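Local coordinates for possible phosphoglycerate mutase GPM2 (Mycobacterium tuberculosis, PDB 2A6P), which dephosphorylates a broad range of phosphate monoesters, including phosphorylated sugars, and can serve in gluconeogenesis as a fructose-1,6-bisphosphatase, at residues A[9-14]-A[56-61]; A[89-94]-A[122-127]. One frame throughout, in Å; residues are numbered along the deposited sequence.

Interaction 1. Residues A[9-14]-A[56-61]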
loop_
_atom_site.group_PDB
_atom_site.type_symbol
_atom_site.label_atom_id
_atom_site.label_comp_id
_atom_site.label_asym_id
_atom_site.label_seq_id
_atom_site.Cartn_x
_atom_site.Cartn_y
_atom_site.Cartn_z
ATOM N N ARG A 9 8.287 -2.117 -16.948
ATOM C CA ARG A 9 9.530 -2.928 -16.837
ATOM C C ARG A 9 9.154 -4.264 -16.244
ATOM O O ARG A 9 8.015 -4.480 -15.827
ATOM C CB ARG A 9 10.554 -2.256 -15.918
ATOM C CG ARG A 9 11.960 -2.225 -16.502
ATOM C CD ARG A 9 12.360 -3.586 -17.069
ATOM N NE ARG A 9 13.467 -3.461 -18.009
ATOM C CZ ARG A 9 13.333 -3.281 -19.324
ATOM N NH1 ARG A 9 12.127 -3.217 -19.879
ATOM N NH2 ARG A 9 14.415 -3.130 -20.084
ATOM N N ASN A 10 10.138 -5.148 -16.188
ATOM C CA ASN A 10 9.962 -6.483 -15.660
ATOM C C ASN A 10 10.572 -6.583 -14.260
ATOM O O ASN A 10 10.654 -7.679 -13.700
ATOM C CB ASN A 10 10.643 -7.475 -16.608
ATOM C CG ASN A 10 10.251 -7.252 -18.058
ATOM O OD1 ASN A 10 11.044 -7.487 -18.981
ATOM N ND2 ASN A 10 9.020 -6.800 -18.269
ATOM N N HIS A 11 10.997 -5.449 -13.697
ATOM C CA HIS A 11 11.593 -5.445 -12.357
ATOM C C HIS A 11 10.865 -4.597 -11.315
ATOM O O HIS A 11 9.932 -3.856 -11.645
ATOM C CB HIS A 11 13.067 -5.043 -12.425
ATOM C CG HIS A 11 13.933 -6.090 -13.049
ATOM N ND1 HIS A 11 14.245 -6.096 -14.392
ATOM C CD2 HIS A 11 14.451 -7.232 -12.536
ATOM C CE1 HIS A 11 14.912 -7.199 -14.680
ATOM N NE2 HIS A 11 15.049 -7.906 -13.573
ATOM N N ARG A 12 11.306 -4.712 -10.059
ATOM C CA ARG A 12 10.679 -4.007 -8.942
ATOM C C ARG A 12 11.621 -3.223 -8.031
ATOM O O ARG A 12 12.808 -3.522 -7.927
ATOM C CB ARG A 12 9.928 -5.006 -8.053
ATOM C CG ARG A 12 8.820 -5.785 -8.714
ATOM C CD ARG A 12 8.452 -6.996 -7.859
ATOM N NE ARG A 12 9.592 -7.902 -7.709
ATOM C CZ ARG A 12 9.589 -9.023 -6.989
ATOM N NH1 ARG A 12 8.495 -9.402 -6.333
ATOM N NH2 ARG A 12 10.689 -9.766 -6.924
ATOM N N LEU A 13 11.060 -2.227 -7.350
ATOM C CA LEU A 13 11.807 -1.411 -6.392
ATOM C C LEU A 13 11.245 -1.754 -5.009
ATOM O O LEU A 13 10.071 -1.498 -4.736
ATOM C CB LEU A 13 11.607 0.086 -6.673
ATOM C CG LEU A 13 12.023 1.065 -5.561
ATOM C CD1 LEU A 13 13.512 0.919 -5.250
ATOM C CD2 LEU A 13 11.703 2.482 -5.981
ATOM N N LEU A 14 12.052 -2.362 -4.149
ATOM C CA LEU A 14 11.558 -2.696 -2.818
ATOM C C LEU A 14 12.187 -1.736 -1.827
ATOM O O LEU A 14 13.312 -1.279 -2.026
ATOM C CB LEU A 14 11.922 -4.129 -2.408
ATOM C CG LEU A 14 11.989 -5.345 -3.345
ATOM C CD1 LEU A 14 11.421 -6.538 -2.590
ATOM C CD2 LEU A 14 11.231 -5.127 -4.628
ATOM N N GLU A 56 11.730 -13.902 -4.105
ATOM C CA GLU A 56 12.395 -14.253 -5.357
ATOM C C GLU A 56 12.863 -13.024 -6.116
ATOM O O GLU A 56 12.344 -12.706 -7.186
ATOM C CB GLU A 56 11.460 -15.095 -6.237
ATOM C CG GLU A 56 11.155 -16.475 -5.647
ATOM C CD GLU A 56 10.403 -17.393 -6.601
ATOM O OE1 GLU A 56 10.941 -17.701 -7.696
ATOM O OE2 GLU A 56 9.279 -17.812 -6.242
ATOM N N LEU A 57 13.853 -12.340 -5.549
ATOM C CA LEU A 57 14.409 -11.134 -6.151
ATOM C C LEU A 57 15.480 -11.460 -7.195
ATOM O O LEU A 57 16.292 -12.370 -7.014
ATOM C CB LEU A 57 14.989 -10.240 -5.055
ATOM C CG LEU A 57 14.027 -9.963 -3.897
ATOM C CD1 LEU A 57 14.688 -9.020 -2.899
ATOM C CD2 LEU A 57 12.736 -9.361 -4.436
ATOM N N ASP A 58 15.480 -10.694 -8.280
ATOM C CA ASP A 58 16.423 -10.898 -9.366
ATOM C C ASP A 58 17.742 -10.143 -9.190
ATOM O O ASP A 58 17.808 -8.929 -9.399
ATOM C CB ASP A 58 15.771 -10.486 -10.688
ATOM C CG ASP A 58 16.588 -10.891 -11.888
ATOM O OD1 ASP A 58 16.799 -12.106 -12.061
ATOM O OD2 ASP A 58 17.021 -10.009 -12.658
ATOM N N ASP A 59 18.784 -10.878 -8.811
ATOM C CA ASP A 59 20.119 -10.307 -8.631
ATOM C C ASP A 59 20.023 -8.848 -8.169
ATOM O O ASP A 59 20.513 -7.939 -8.835
ATOM C CB ASP A 59 20.888 -10.410 -9.952
ATOM C CG ASP A 59 22.323 -9.929 -9.837
ATOM O OD1 ASP A 59 22.978 -10.232 -8.808
ATOM O OD2 ASP A 59 22.795 -9.260 -10.788
ATOM N N PRO A 60 19.395 -8.621 -7.003
ATOM C CA PRO A 60 19.161 -7.328 -6.349
ATOM C C PRO A 60 20.373 -6.452 -6.033
ATOM O O PRO A 60 21.384 -6.934 -5.508
ATOM C CB PRO A 60 18.450 -7.715 -5.050
ATOM C CG PRO A 60 17.937 -9.074 -5.301
ATOM C CD PRO A 60 18.990 -9.718 -6.108
ATOM N N ILE A 61 20.269 -5.162 -6.349
ATOM C CA ILE A 61 21.331 -4.233 -5.996
ATOM C C ILE A 61 20.776 -3.548 -4.744
ATOM O O ILE A 61 19.688 -2.964 -4.774
ATOM C CB ILE A 61 21.620 -3.185 -7.101
ATOM C CG1 ILE A 61 22.685 -2.199 -6.595
ATOM C CG2 ILE A 61 20.349 -2.480 -7.504
ATOM C CD1 ILE A 61 23.073 -1.121 -7.603
#
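Glu56 meets Arg12 through its backbone: the carbonyl O lies near the guanidinium plane, at its edge, 3.4 Å from Arg12 NH2. The same NH2 is hydrogen-bonded to the carbonyl of Leu55, so the arginine tip rests against main-chain oxygens of the loop after helix 39-53. Leu57 supplies the apolar part. Its CD2 sits 3.2 Å from Arg12 NH2, the two side chains crossing at about a right angle, and it also meets Leu14 tip to tip, with 3.6 Å between Leu57 CD2 and Leu14 CD1. Leu14 is buried and already belongs to strand 13-17, while Arg12 reaches the leucine from the more exposed run-in to that strand. Asp58 takes a side-chain-to-side-chain hydrogen bond from His11, NE2 to OD2 at 3.0 Å, with an N-H...O angle of 150°. Asp58 CG is anti to the backbone N (chi1 -170°), and the carboxylate that it carries crosses the imidazole obliquely, the planes 31° apart; NE2 approaches OD2 from above the carboxylate plane. The carboxylate of Asp146, just ahead of strand 147-151, accepts from Arg12 N on OD1 and from Asp58 N on OD2, bridging the two backbones. Donation from NE2 to a carboxylate would probably stabilise the protonated form of His11, so the charge of this partly exposed imidazole may persist to somewhat higher pH.

Interaction 2. Residues A[89-94]-A[122-127]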
loop_
_atom_site.group_PDB
_atom_site.type_symbol
_atom_site.label_atom_id
_atom_site.label_comp_id
_atom_site.label_asym_id
_atom_site.label_seq_id
_atom_site.Cartn_x
_atom_site.Cartn_y
_atom_site.Cartn_z
ATOM N N ALA A 89 19.111 8.790 3.425
ATOM C CA ALA A 89 19.039 9.223 4.818
ATOM C C ALA A 89 17.639 9.717 5.181
ATOM O O ALA A 89 16.877 10.151 4.314
ATOM C CB ALA A 89 20.074 10.322 5.076
ATOM N N GLU A 90 17.283 9.637 6.459
ATOM C CA GLU A 90 15.961 10.099 6.863
ATOM C C GLU A 90 15.849 11.602 6.668
ATOM O O GLU A 90 16.848 12.285 6.453
ATOM C CB GLU A 90 15.687 9.758 8.333
ATOM C CG GLU A 90 14.318 10.217 8.842
ATOM C CD GLU A 90 13.165 9.704 7.987
ATOM O OE1 GLU A 90 13.032 10.118 6.811
ATOM O OE2 GLU A 90 12.390 8.873 8.499
ATOM N N TRP A 91 14.622 12.101 6.730
ATOM C CA TRP A 91 14.348 13.524 6.602
ATOM C C TRP A 91 15.162 14.221 7.691
ATOM O O TRP A 91 15.125 13.798 8.836
ATOM C CB TRP A 91 12.853 13.773 6.853
ATOM C CG TRP A 91 12.321 15.085 6.361
ATOM C CD1 TRP A 91 12.830 16.327 6.612
ATOM C CD2 TRP A 91 11.152 15.285 5.545
ATOM N NE1 TRP A 91 12.055 17.285 6.002
ATOM C CE2 TRP A 91 11.019 16.676 5.341
ATOM C CE3 TRP A 91 10.205 14.420 4.966
ATOM C CZ2 TRP A 91 9.974 17.230 4.579
ATOM C CZ3 TRP A 91 9.161 14.972 4.206
ATOM C CH2 TRP A 91 9.059 16.364 4.021
ATOM N N ASP A 92 15.910 15.263 7.338
ATOM C CA ASP A 92 16.690 16.019 8.328
ATOM C C ASP A 92 15.700 16.833 9.154
ATOM O O ASP A 92 15.118 17.791 8.650
ATOM C CB ASP A 92 17.663 16.965 7.637
ATOM C CG ASP A 92 18.444 17.820 8.621
ATOM O OD1 ASP A 92 18.217 17.695 9.848
ATOM O OD2 ASP A 92 19.282 18.621 8.163
ATOM N N TYR A 93 15.510 16.464 10.418
ATOM C CA TYR A 93 14.542 17.154 11.268
ATOM C C TYR A 93 14.983 18.456 11.910
ATOM O O TYR A 93 14.193 19.100 12.594
ATOM C CB TYR A 93 14.031 16.201 12.351
ATOM C CG TYR A 93 13.328 14.983 11.780
ATOM C CD1 TYR A 93 13.901 13.713 11.871
ATOM C CD2 TYR A 93 12.089 15.105 11.139
ATOM C CE1 TYR A 93 13.262 12.587 11.343
ATOM C CE2 TYR A 93 11.438 13.993 10.603
ATOM C CZ TYR A 93 12.029 12.736 10.707
ATOM O OH TYR A 93 11.384 11.645 10.172
ATOM N N GLY A 94 16.228 18.852 11.689
ATOM C CA GLY A 94 16.705 20.096 12.271
ATOM C C GLY A 94 16.289 20.327 13.718
ATOM O O GLY A 94 16.555 19.506 14.590
ATOM N N GLU A 122 15.583 19.890 6.624
ATOM C CA GLU A 122 15.158 19.811 5.227
ATOM C C GLU A 122 13.743 20.308 5.003
ATOM O O GLU A 122 12.843 20.059 5.808
ATOM C CB GLU A 122 15.253 18.377 4.690
ATOM C CG GLU A 122 16.661 17.883 4.457
ATOM C CD GLU A 122 16.696 16.508 3.824
ATOM O OE1 GLU A 122 16.763 16.426 2.581
ATOM O OE2 GLU A 122 16.645 15.511 4.569
ATOM N N SER A 123 13.558 21.024 3.901
ATOM C CA SER A 123 12.250 21.539 3.535
ATOM C C SER A 123 11.619 20.479 2.634
ATOM O O SER A 123 12.310 19.570 2.165
ATOM C CB SER A 123 12.385 22.826 2.743
ATOM O OG SER A 123 12.993 22.547 1.499
ATOM N N VAL A 124 10.318 20.610 2.386
ATOM C CA VAL A 124 9.612 19.663 1.528
ATOM C C VAL A 124 10.292 19.605 0.152
ATOM O O VAL A 124 10.569 18.522 -0.380
ATOM C CB VAL A 124 8.114 20.077 1.376
ATOM C CG1 VAL A 124 7.404 19.145 0.397
ATOM C CG2 VAL A 124 7.428 20.049 2.743
ATOM N N ALA A 125 10.580 20.782 -0.399
ATOM C CA ALA A 125 11.223 20.899 -1.703
ATOM C C ALA A 125 12.504 20.067 -1.772
ATOM O O ALA A 125 12.747 19.342 -2.743
ATOM C CB ALA A 125 11.535 22.367 -1.991
ATOM N N GLN A 126 13.322 20.168 -0.733
ATOM C CA GLN A 126 14.577 19.431 -0.702
ATOM C C GLN A 126 14.381 17.921 -0.664
ATOM O O GLN A 126 15.106 17.179 -1.329
ATOM C CB GLN A 126 15.422 19.890 0.494
ATOM C CG GLN A 126 16.024 21.287 0.312
ATOM C CD GLN A 126 16.861 21.725 1.495
ATOM O OE1 GLN A 126 16.345 21.958 2.583
ATOM N NE2 GLN A 126 18.166 21.831 1.285
ATOM N N VAL A 127 13.398 17.456 0.095
ATOM C CA VAL A 127 13.181 16.021 0.163
ATOM C C VAL A 127 12.509 15.549 -1.113
ATOM O O VAL A 127 12.744 14.427 -1.559
ATOM C CB VAL A 127 12.351 15.632 1.390
ATOM C CG1 VAL A 127 12.150 14.115 1.420
ATOM C CG2 VAL A 127 13.075 16.079 2.659
#
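Trp91 and Asp92 exchange three hydrogen bonds with Glu122. The indole NE1 donates to Glu122 O at 2.9 Å; the bond is nearly straight (167°) and the oxygen lies in the ring plane, although NE1 stands above the plane of that carbonyl. Asp92 is gripped twice: its backbone N donates to the anti lone pair of Glu122 OE2 at 2.9 Å, and its O accepts from Glu122 N at 3.0 Å. The Glu122 chain, extended beyond CG, brings CG to 3.5 Å from Asp92 CB, and its other oxygen, OE1, forms a salt bridge with Arg130 of helix 124-141. Apolar contact centres on the indole. Val127 CG2 makes a CH-pi contact over one face, 3.5 Å from the centroid of the five-membered ring, while Val124 CG2 lies 4.2 Å from Trp91 CZ2. Bonds within each segment shape the partners: Asp92 OD1 accepts from Gly94 N in an Asx turn, and Ser123, the N-cap of helix 124-141, forms a capping box with Gln126. Glu90, the proton donor/acceptor by similarity, accepts from Phe155 N on OE1 and from His154 N on OE2. Trp91 follows Glu90 directly, so pinning the indole, with NE1 bonded to Glu122 O and Val127 CG2 against one face, probably steadies the loop that carries this carboxylate and couples it to the start of the helix.

Interaction 1 is a surface contact and interaction 2 a partly buried one; they lie on opposite sides of the chain's centre, their own centres 27 Å apart and their nearest atoms about 13 Å apart. The 9-14/56-61 contact gathers the approaches to strands 13-17 and 61-64, which flank strand 147-151 in the sheet, away from the annotated sites. The 89-94/122-127 contact instead joins a loop carrying Glu90 to the beginning of helix 124-141. That same helix also touches Leu13 and Ile61, through Ala138 and His141, and so reaches both regions. Chemistry follows place: a His-carboxylate bond among more exposed residues beside a leucine pair in interaction 1, hydrogen bonds that each use at least one backbone atom, next to a packed indole, in interaction 2.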